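Local coordinates for MdcC (Pseudomonas fluorescens, PDB 5VIT), which probably serves as the acyl carrier subunit of malonate decarboxylase, holding acetyl and malonyl thioesters on a prosthetic group derived from dephospho-CoA, at residues Val30-Gly35 and Gln91-Ile96; Leu40-Gln45 and Arg61-Gln66; Ala52-His57 and Ala80-Val85. All coordinates share one frame; numbering follows the deposited sequence.

Contact 1. Residues Val30-Gly35 and Gln91-Ile96; sequences VLLEPG and QGFEEI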
loop_
_atom_site.group_PDB
_atom_site.type_symbol
_atom_site.label_atom_id
_atom_site.label_comp_id
_atom_site.label_asym_id
_atom_site.label_seq_id
_atom_site.Cartn_x
_atom_site.Cartn_y
_atom_site.Cartn_z
ATOM N N VAL B 30 -2.171 17.987 20.017
ATOM C CA VAL B 30 -3.484 18.157 19.433
ATOM C C VAL B 30 -4.540 17.981 20.527
ATOM O O VAL B 30 -4.564 16.962 21.223
ATOM C CB VAL B 30 -3.730 17.157 18.262
ATOM C CG1 VAL B 30 -5.120 17.325 17.706
ATOM C CG2 VAL B 30 -2.706 17.371 17.142
ATOM N N LEU B 31 -5.384 18.995 20.696
ATOM C CA LEU B 31 -6.518 18.917 21.615
ATOM C C LEU B 31 -7.754 18.581 20.800
ATOM O O LEU B 31 -8.000 19.210 19.772
ATOM C CB LEU B 31 -6.736 20.241 22.357
ATOM C CG LEU B 31 -5.808 20.832 23.427
ATOM C CD1 LEU B 31 -6.008 20.129 24.749
ATOM C CD2 LEU B 31 -4.340 20.845 23.015
ATOM N N LEU B 32 -8.526 17.595 21.231
ATOM C CA LEU B 32 -9.744 17.243 20.513
ATOM C C LEU B 32 -10.921 17.186 21.478
ATOM O O LEU B 32 -10.896 16.416 22.434
ATOM C CB LEU B 32 -9.588 15.900 19.778
ATOM C CG LEU B 32 -8.377 15.738 18.857
ATOM C CD1 LEU B 32 -7.171 15.107 19.595
ATOM C CD2 LEU B 32 -8.764 14.929 17.640
ATOM N N GLU B 33 -11.939 18.010 21.214
ATOM C CA GLU B 33 -13.124 18.131 22.076
ATOM C C GLU B 33 -14.409 18.096 21.244
ATOM O O GLU B 33 -14.394 18.447 20.061
ATOM C CB GLU B 33 -13.091 19.433 22.889
ATOM C CG GLU B 33 -11.840 19.661 23.740
ATOM C CD GLU B 33 -11.819 21.055 24.395
ATOM O OE1 GLU B 33 -12.597 21.275 25.343
ATOM O OE2 GLU B 33 -11.039 21.930 23.949
ATOM N N PRO B 34 -15.528 17.687 21.860
ATOM C CA PRO B 34 -16.764 17.616 21.071
ATOM C C PRO B 34 -17.120 18.954 20.433
ATOM O O PRO B 34 -16.934 19.999 21.048
ATOM C CB PRO B 34 -17.824 17.180 22.097
ATOM C CG PRO B 34 -17.178 17.284 23.437
ATOM C CD PRO B 34 -15.707 17.167 23.228
ATOM N N GLY B 35 -17.594 18.915 19.188
ATOM C CA GLY B 35 -17.927 20.124 18.454
ATOM C C GLY B 35 -19.407 20.324 18.153
ATOM O O GLY B 35 -20.268 19.699 18.774
ATOM N N GLN B 91 -3.913 9.366 15.875
ATOM C CA GLN B 91 -3.879 8.976 17.293
ATOM C C GLN B 91 -4.968 9.678 18.126
ATOM O O GLN B 91 -5.622 9.068 18.982
ATOM C CB GLN B 91 -2.518 9.293 17.912
ATOM C CG GLN B 91 -1.333 8.537 17.323
ATOM C CD GLN B 91 0.002 8.943 17.964
ATOM O OE1 GLN B 91 0.088 9.946 18.697
ATOM N NE2 GLN B 91 1.053 8.169 17.675
ATOM N N GLY B 92 -5.132 10.977 17.885
ATOM C CA GLY B 92 -6.156 11.760 18.549
ATOM C C GLY B 92 -7.564 11.271 18.241
ATOM O O GLY B 92 -8.355 11.050 19.156
ATOM N N PHE B 93 -7.872 11.094 16.957
ATOM C CA PHE B 93 -9.194 10.613 16.529
ATOM C C PHE B 93 -9.485 9.228 17.075
ATOM O O PHE B 93 -10.630 8.923 17.402
ATOM C CB PHE B 93 -9.312 10.601 14.998
ATOM C CG PHE B 93 -9.694 11.937 14.407
ATOM C CD1 PHE B 93 -8.728 12.780 13.870
ATOM C CD2 PHE B 93 -11.020 12.355 14.397
ATOM C CE1 PHE B 93 -9.074 14.009 13.320
ATOM C CE2 PHE B 93 -11.371 13.583 13.855
ATOM C CZ PHE B 93 -10.399 14.413 13.315
ATOM N N GLU B 94 -8.443 8.401 17.174
ATOM C CA GLU B 94 -8.546 7.068 17.759
ATOM C C GLU B 94 -9.025 7.080 19.213
ATOM O O GLU B 94 -9.924 6.323 19.575
ATOM C CB GLU B 94 -7.196 6.355 17.695
ATOM C CG GLU B 94 -7.282 4.882 17.326
ATOM C CD GLU B 94 -7.295 4.669 15.818
ATOM O OE1 GLU B 94 -7.304 5.682 15.074
ATOM O OE2 GLU B 94 -7.279 3.498 15.372
ATOM N N GLU B 95 -8.391 7.908 20.046
ATOM C CA GLU B 95 -8.771 8.032 21.461
ATOM C C GLU B 95 -10.196 8.560 21.668
ATOM O O GLU B 95 -10.932 8.065 22.525
ATOM C CB GLU B 95 -7.794 8.943 22.201
ATOM C CG GLU B 95 -6.448 8.326 22.468
ATOM C CD GLU B 95 -5.610 9.159 23.424
ATOM O OE1 GLU B 95 -6.189 9.818 24.318
ATOM O OE2 GLU B 95 -4.367 9.150 23.287
ATOM N N ILE B 96 -10.570 9.561 20.876
ATOM C CA ILE B 96 -11.884 10.200 20.959
ATOM C C ILE B 96 -13.040 9.201 20.768
ATOM O O ILE B 96 -14.129 9.391 21.316
ATOM C CB ILE B 96 -11.998 11.346 19.909
ATOM C CG1 ILE B 96 -12.462 12.640 20.569
ATOM C CG2 ILE B 96 -12.942 10.988 18.776
ATOM C CD1 ILE B 96 -11.400 13.303 21.361
#
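L32 reaches from a strand into the underside of a helix, against G92, F93 and I96. The arrangement belongs to an alpha/beta two-layer fold in which helix 82-96 lies on one face of a mixed beta sheet; the short axes of strand 30-34 and helix 91-96 pass 9.0 Å apart at a signed crossing angle of -33°. Starting at the backbone, L32 CB lies 3.5 Å from CD1 of I96, so the isoleucine's longer branch packs beside the root of the leucine. CG then sits beside the backbone N, opposite the carbonyl carbon (chi1 -52°), and this rotation sends the fork up to the helix. One prong, CD1, comes within 3.7 Å of G92 CA, directly on the helix backbone. The other, CD2, sits over the centre of the F93 ring at 4.3 Å from CD1 of that ring, a methyl resting on an aromatic face.

Each residue type fits its place. A leucine is long enough to bridge strand and helix, and its two methyls split between a backbone and a ring. G92 is what lets the methyl in, because a CB there would fall only 2.6 Å from L32 CD1. F93 leaves the helix pointing away from the strand, yet its ring returns far enough to take the methyl on one face, and it also touches L71 and I73 of the neighbouring strand 71-78. I96 additionally packs on A18 of strand 18-21, while E94, on another side of the helix, makes a weak hydrogen bond to T522 of the MdcA chain. The isoleucine's CD1 finally comes to 3.3 Å from the backbone O of L32.

Contact 2. Residues Leu40-Gln45 and Arg61-Gln66; sequences LSIQVQ and RLFDGQ
F63 brings the end of its ring against two aliphatic side chains, L40 and I42, that stand on the same face of strand 40-45. L40 CG is anti to the backbone N (chi1 174°), which stretches the leucine out from the strand until CD2 lies 3.4 Å from F63 CZ and just as near CE1. The two side chains cross at about a right angle, with the methyl meeting the ring obliquely. In I42 the longer branch, CG1, sits beside the backbone N and then runs on extended (chi2 167°), so that CD1 arrives at the ring's edge, 3.9 Å from F63 CE1. The isoleucine and the phenylalanine come from opposite directions. Leucine and isoleucine suit the strand by offering methyls to an aromatic rim, and a phenylalanine is long and flat enough to reach both.

This is packing inside a beta-alpha-beta crossover, strand 39-46, helix 52-62, strand 71-78, at the point where the chain leaves the helix. F63 is the first residue to abandon helical torsions, and it also opens a type II beta turn to Q66, in which G65 takes the positive phi of 71° that glycine accepts easily. Q66 folds back over this turn: its NE2 donates to D64 O at 3.3 Å, with the acceptor in the plane of the glutamine amide but the donor tilted from the carbonyl plane.

CB of the preceding L62 lies 4.1 Å above one face of the F63 ring, toward its rim, and F8 meets the ring edge-to-face. With an alanine here in place of F63, L40 CD2 and I42 CD1 would probably lose their common partner, and a gap would be likely to open between strand and helix end. Nearby R61 turns to the MdcA chain, where its NH2 donates to G494 O.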
loop_
_atom_site.group_PDB
_atom_site.type_symbol
_atom_site.label_atom_id
_atom_site.label_comp_id
_atom_site.label_asym_id
_atom_site.label_seq_id
_atom_site.Cartn_x
_atom_site.Cartn_y
_atom_site.Cartn_z
ATOM N N LEU B 40 -16.601 20.560 11.637
ATOM C CA LEU B 40 -15.330 20.299 12.295
ATOM C C LEU B 40 -14.484 21.549 12.197
ATOM O O LEU B 40 -14.102 21.948 11.090
ATOM C CB LEU B 40 -14.607 19.128 11.648
ATOM C CG LEU B 40 -13.196 18.827 12.154
ATOM C CD1 LEU B 40 -13.234 18.081 13.476
ATOM C CD2 LEU B 40 -12.452 18.021 11.119
ATOM N N SER B 41 -14.209 22.171 13.342
ATOM C CA SER B 41 -13.433 23.413 13.380
ATOM C C SER B 41 -12.022 23.149 13.867
ATOM O O SER B 41 -11.835 22.588 14.935
ATOM C CB SER B 41 -14.104 24.455 14.289
ATOM O OG SER B 41 -15.299 24.945 13.711
ATOM N N ILE B 42 -11.035 23.569 13.086
ATOM C CA ILE B 42 -9.640 23.323 13.425
ATOM C C ILE B 42 -8.863 24.625 13.481
ATOM O O ILE B 42 -8.889 25.428 12.541
ATOM C CB ILE B 42 -8.955 22.384 12.414
ATOM C CG1 ILE B 42 -9.693 21.040 12.332
ATOM C CG2 ILE B 42 -7.486 22.198 12.783
ATOM C CD1 ILE B 42 -9.275 20.169 11.151
ATOM N N GLN B 43 -8.191 24.828 14.606
ATOM C CA GLN B 43 -7.283 25.945 14.787
ATOM C C GLN B 43 -5.856 25.410 14.823
ATOM O O GLN B 43 -5.571 24.466 15.560
ATOM C CB GLN B 43 -7.609 26.681 16.078
ATOM C CG GLN B 43 -6.873 27.967 16.261
ATOM C CD GLN B 43 -7.683 29.142 15.785
ATOM O OE1 GLN B 43 -8.682 28.984 15.060
ATOM N NE2 GLN B 43 -7.287 30.335 16.218
ATOM N N VAL B 44 -4.969 25.996 14.024
ATOM C CA VAL B 44 -3.567 25.589 14.011
ATOM C C VAL B 44 -2.677 26.768 14.355
ATOM O O VAL B 44 -2.778 27.836 13.748
ATOM C CB VAL B 44 -3.105 25.027 12.630
ATOM C CG1 VAL B 44 -1.600 24.743 12.642
ATOM C CG2 VAL B 44 -3.876 23.777 12.250
ATOM N N GLN B 45 -1.808 26.568 15.335
ATOM C CA GLN B 45 -0.733 27.508 15.602
ATOM C C GLN B 45 0.559 26.784 15.297
ATOM O O GLN B 45 0.823 25.711 15.862
ATOM C CB GLN B 45 -0.770 27.987 17.042
ATOM C CG GLN B 45 -0.906 29.465 17.169
ATOM C CD GLN B 45 -1.302 29.889 18.567
ATOM O OE1 GLN B 45 -1.484 29.053 19.455
ATOM N NE2 GLN B 45 -1.449 31.195 18.769
ATOM N N ARG B 61 -6.944 15.287 2.716
ATOM C CA ARG B 61 -6.685 13.864 2.527
ATOM C C ARG B 61 -7.182 13.049 3.676
ATOM O O ARG B 61 -7.725 11.954 3.502
ATOM C CB ARG B 61 -5.202 13.619 2.355
ATOM C CG ARG B 61 -4.685 14.251 1.114
ATOM C CD ARG B 61 -3.422 13.605 0.747
ATOM N NE ARG B 61 -2.944 14.112 -0.523
ATOM C CZ ARG B 61 -1.906 13.591 -1.154
ATOM N NH1 ARG B 61 -1.288 12.550 -0.608
ATOM N NH2 ARG B 61 -1.501 14.104 -2.312
ATOM N N LEU B 62 -6.977 13.583 4.866
ATOM C CA LEU B 62 -7.434 12.926 6.067
ATOM C C LEU B 62 -8.965 12.716 6.034
ATOM O O LEU B 62 -9.466 11.660 6.419
ATOM C CB LEU B 62 -6.999 13.752 7.273
ATOM C CG LEU B 62 -7.054 13.118 8.649
ATOM C CD1 LEU B 62 -6.167 11.876 8.712
ATOM C CD2 LEU B 62 -6.657 14.169 9.682
ATOM N N PHE B 63 -9.701 13.711 5.546
ATOM C CA PHE B 63 -11.166 13.657 5.593
ATOM C C PHE B 63 -11.838 13.310 4.250
ATOM O O PHE B 63 -13.060 13.409 4.115
ATOM C CB PHE B 63 -11.704 14.995 6.117
ATOM C CG PHE B 63 -11.089 15.414 7.421
ATOM C CD1 PHE B 63 -10.674 16.722 7.624
ATOM C CD2 PHE B 63 -10.912 14.492 8.444
ATOM C CE1 PHE B 63 -10.086 17.099 8.821
ATOM C CE2 PHE B 63 -10.329 14.864 9.641
ATOM C CZ PHE B 63 -9.914 16.167 9.829
ATOM N N ASP B 64 -11.036 12.885 3.275
ATOM C CA ASP B 64 -11.521 12.530 1.936
ATOM C C ASP B 64 -12.477 11.329 1.960
ATOM O O ASP B 64 -12.063 10.185 2.159
ATOM C CB ASP B 64 -10.316 12.252 1.016
ATOM C CG ASP B 64 -10.710 11.955 -0.436
ATOM O OD1 ASP B 64 -9.800 11.750 -1.270
ATOM O OD2 ASP B 64 -11.911 11.921 -0.762
ATOM N N GLY B 65 -13.763 11.601 1.751
ATOM C CA GLY B 65 -14.766 10.555 1.633
ATOM C C GLY B 65 -15.060 9.870 2.956
ATOM O O GLY B 65 -15.571 8.745 2.994
ATOM N N GLN B 66 -14.730 10.540 4.056
ATOM C CA GLN B 66 -15.023 9.977 5.364
ATOM C C GLN B 66 -15.316 11.075 6.351
ATOM O O GLN B 66 -14.417 11.806 6.781
ATOM C CB GLN B 66 -13.880 9.101 5.858
ATOM C CG GLN B 66 -12.524 9.602 5.489
ATOM C CD GLN B 66 -11.481 8.499 5.563
ATOM O OE1 GLN B 66 -11.160 8.001 6.646
ATOM N NE2 GLN B 66 -10.961 8.097 4.406
#

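Contact 3. Residues Ala52-His57 and Ala80-Val85; sequences ASRWQH and ATPGVV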
loop_
_atom_site.group_PDB
_atom_site.type_symbol
_atom_site.label_atom_id
_atom_site.label_comp_id
_atom_site.label_asym_id
_atom_site.label_seq_id
_atom_site.Cartn_x
_atom_site.Cartn_y
_atom_site.Cartn_z
ATOM N N ALA B 52 0.132 27.314 5.168
ATOM C CA ALA B 52 -1.318 27.170 5.180
ATOM C C ALA B 52 -1.831 26.125 4.182
ATOM O O ALA B 52 -2.673 25.296 4.532
ATOM C CB ALA B 52 -1.984 28.521 4.916
ATOM N N SER B 53 -1.327 26.141 2.952
ATOM C CA SER B 53 -1.888 25.256 1.930
ATOM C C SER B 53 -1.424 23.818 2.159
ATOM O O SER B 53 -2.107 22.860 1.787
ATOM C CB SER B 53 -1.506 25.729 0.534
ATOM O OG SER B 53 -0.099 25.759 0.427
ATOM N N ARG B 54 -0.263 23.680 2.790
ATOM C CA ARG B 54 0.205 22.387 3.261
ATOM C C ARG B 54 -0.804 21.786 4.265
ATOM O O ARG B 54 -1.244 20.650 4.099
ATOM C CB ARG B 54 1.597 22.534 3.887
ATOM C CG ARG B 54 2.139 21.274 4.519
ATOM C CD ARG B 54 3.421 21.552 5.321
ATOM N NE ARG B 54 4.639 21.440 4.510
ATOM C CZ ARG B 54 5.277 22.460 3.938
ATOM N NH1 ARG B 54 4.827 23.706 4.088
ATOM N NH2 ARG B 54 6.379 22.232 3.223
ATOM N N TRP B 55 -1.187 22.561 5.281
ATOM C CA TRP B 55 -2.143 22.091 6.280
ATOM C C TRP B 55 -3.502 21.787 5.632
ATOM O O TRP B 55 -4.180 20.824 5.998
ATOM C CB TRP B 55 -2.300 23.120 7.411
ATOM C CG TRP B 55 -1.138 23.148 8.387
ATOM C CD1 TRP B 55 -0.055 23.980 8.349
ATOM C CD2 TRP B 55 -0.937 22.289 9.523
ATOM N NE1 TRP B 55 0.796 23.708 9.393
ATOM C CE2 TRP B 55 0.280 22.673 10.127
ATOM C CE3 TRP B 55 -1.666 21.244 10.089
ATOM C CZ2 TRP B 55 0.779 22.043 11.266
ATOM C CZ3 TRP B 55 -1.174 20.625 11.222
ATOM C CH2 TRP B 55 0.034 21.025 11.798
ATOM N N GLN B 56 -3.886 22.599 4.655
ATOM C CA GLN B 56 -5.122 22.380 3.906
ATOM C C GLN B 56 -5.124 21.013 3.203
ATOM O O GLN B 56 -6.097 20.235 3.283
ATOM C CB GLN B 56 -5.314 23.509 2.876
ATOM C CG GLN B 56 -6.593 23.405 2.081
ATOM C CD GLN B 56 -7.823 23.472 2.961
ATOM O OE1 GLN B 56 -7.893 24.276 3.900
ATOM N NE2 GLN B 56 -8.802 22.616 2.671
ATOM N N HIS B 57 -4.034 20.723 2.508
ATOM C CA HIS B 57 -3.908 19.445 1.821
ATOM C C HIS B 57 -3.976 18.271 2.779
ATOM O O HIS B 57 -4.670 17.293 2.517
ATOM C CB HIS B 57 -2.600 19.391 1.039
ATOM C CG HIS B 57 -2.589 20.285 -0.158
ATOM N ND1 HIS B 57 -1.542 21.134 -0.444
ATOM C CD2 HIS B 57 -3.504 20.463 -1.141
ATOM C CE1 HIS B 57 -1.811 21.795 -1.555
ATOM N NE2 HIS B 57 -2.995 21.406 -1.999
ATOM N N ALA B 80 6.544 20.000 13.164
ATOM C CA ALA B 80 6.438 18.590 12.855
ATOM C C ALA B 80 6.369 18.382 11.331
ATOM O O ALA B 80 5.848 19.234 10.622
ATOM C CB ALA B 80 5.220 17.998 13.532
ATOM N N THR B 81 6.903 17.265 10.831
ATOM C CA THR B 81 6.687 16.902 9.434
ATOM C C THR B 81 5.208 16.555 9.232
ATOM O O THR B 81 4.520 16.195 10.186
ATOM C CB THR B 81 7.546 15.704 9.017
ATOM O OG1 THR B 81 7.230 14.585 9.863
ATOM C CG2 THR B 81 9.026 16.040 9.126
ATOM N N PRO B 82 4.714 16.654 7.987
ATOM C CA PRO B 82 3.337 16.253 7.677
ATOM C C PRO B 82 3.064 14.817 8.074
ATOM O O PRO B 82 1.952 14.488 8.492
ATOM C CB PRO B 82 3.264 16.422 6.162
ATOM C CG PRO B 82 4.186 17.547 5.903
ATOM C CD PRO B 82 5.355 17.306 6.834
ATOM N N GLY B 83 4.085 13.972 7.946
ATOM C CA GLY B 83 4.006 12.601 8.409
ATOM C C GLY B 83 3.726 12.481 9.896
ATOM O O GLY B 83 2.830 11.736 10.304
ATOM N N VAL B 84 4.487 13.209 10.713
ATOM C CA VAL B 84 4.247 13.214 12.157
ATOM C C VAL B 84 2.869 13.808 12.472
ATOM O O VAL B 84 2.131 13.261 13.289
ATOM C CB VAL B 84 5.340 14.001 12.920
ATOM C CG1 VAL B 84 4.956 14.197 14.403
ATOM C CG2 VAL B 84 6.691 13.289 12.798
ATOM N N VAL B 85 2.528 14.917 11.808
ATOM C CA VAL B 85 1.227 15.560 11.997
ATOM C C VAL B 85 0.073 14.580 11.720
ATOM O O VAL B 85 -0.819 14.400 12.552
ATOM C CB VAL B 85 1.052 16.803 11.080
ATOM C CG1 VAL B 85 -0.346 17.351 11.217
ATOM C CG2 VAL B 85 2.089 17.880 11.393
#
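W55 brings the far end of its indole, the six-membered ring, to V85. In the alpha/beta sandwich of this protein, helices 52-62 and 82-96 lie side by side on the sheet, and here the first turns of the two helices meet. The indole leaves its helix at an angle to the partner segment, with CG beside the backbone N (chi1 -76°), and only its end comes close: CZ3 is 3.4 Å from V85 CG1. CH2 is nearly equidistant from the two methyls, 3.7 Å from V85 CG1 and 3.8 Å from V85 CG2. Indole and valine stand roughly perpendicular, and CG1 approaches the ring on a slant. Tryptophan suits its place because so long a side chain reaches from one helix to the other; W55 also touches V44 and T46 on strand 39-46, and F6 on strand 2-9. Valine's short branched side chain offers two methyls to one ring end.

At the margin of the contact, R54 adds a looser touch through its aliphatic part. Its chain runs out extended (chi1 175°, chi2 -171°) to put CD 4.1 Å from P82 CG, and a bend at chi3 then turns the guanidinium so that this CG lies at its edge, near its plane. Proline fits the first turn of a helix, where no backbone N-H is needed for the helical ladder; P82 also packs on L58 and on F424 of the MdcA chain.

T81 just before it is the N-cap. Its OG1 also forms a hydrogen bond with E422 OE1 of the MdcA chain, and it accepts from V84 N at 3.2 Å with an N-H...O angle of 163°.

In the fold
From the N terminus, contact 1 is the first to open, at strand 27-34, and the last to close, at the end of helix 82-96; the other two contacts both fall between its segments. Contact 2 opens at strand 39-46, and before it closes just past helix 52-62, contact 3 has already opened on that helix. The two therefore cross, contact 3 closing at the start of helix 82-96. Contact 1 ties helix 82-96 to the sheet, contact 2 ties the chain just past helix 52-62 to it, and contact 3 ties the helices together. F93 CZ and F63 CE2, 3.7 Å apart, join contacts 1 and 2; contacts 1 and 3, sharing helix 82-96, have centres about 17 Å apart.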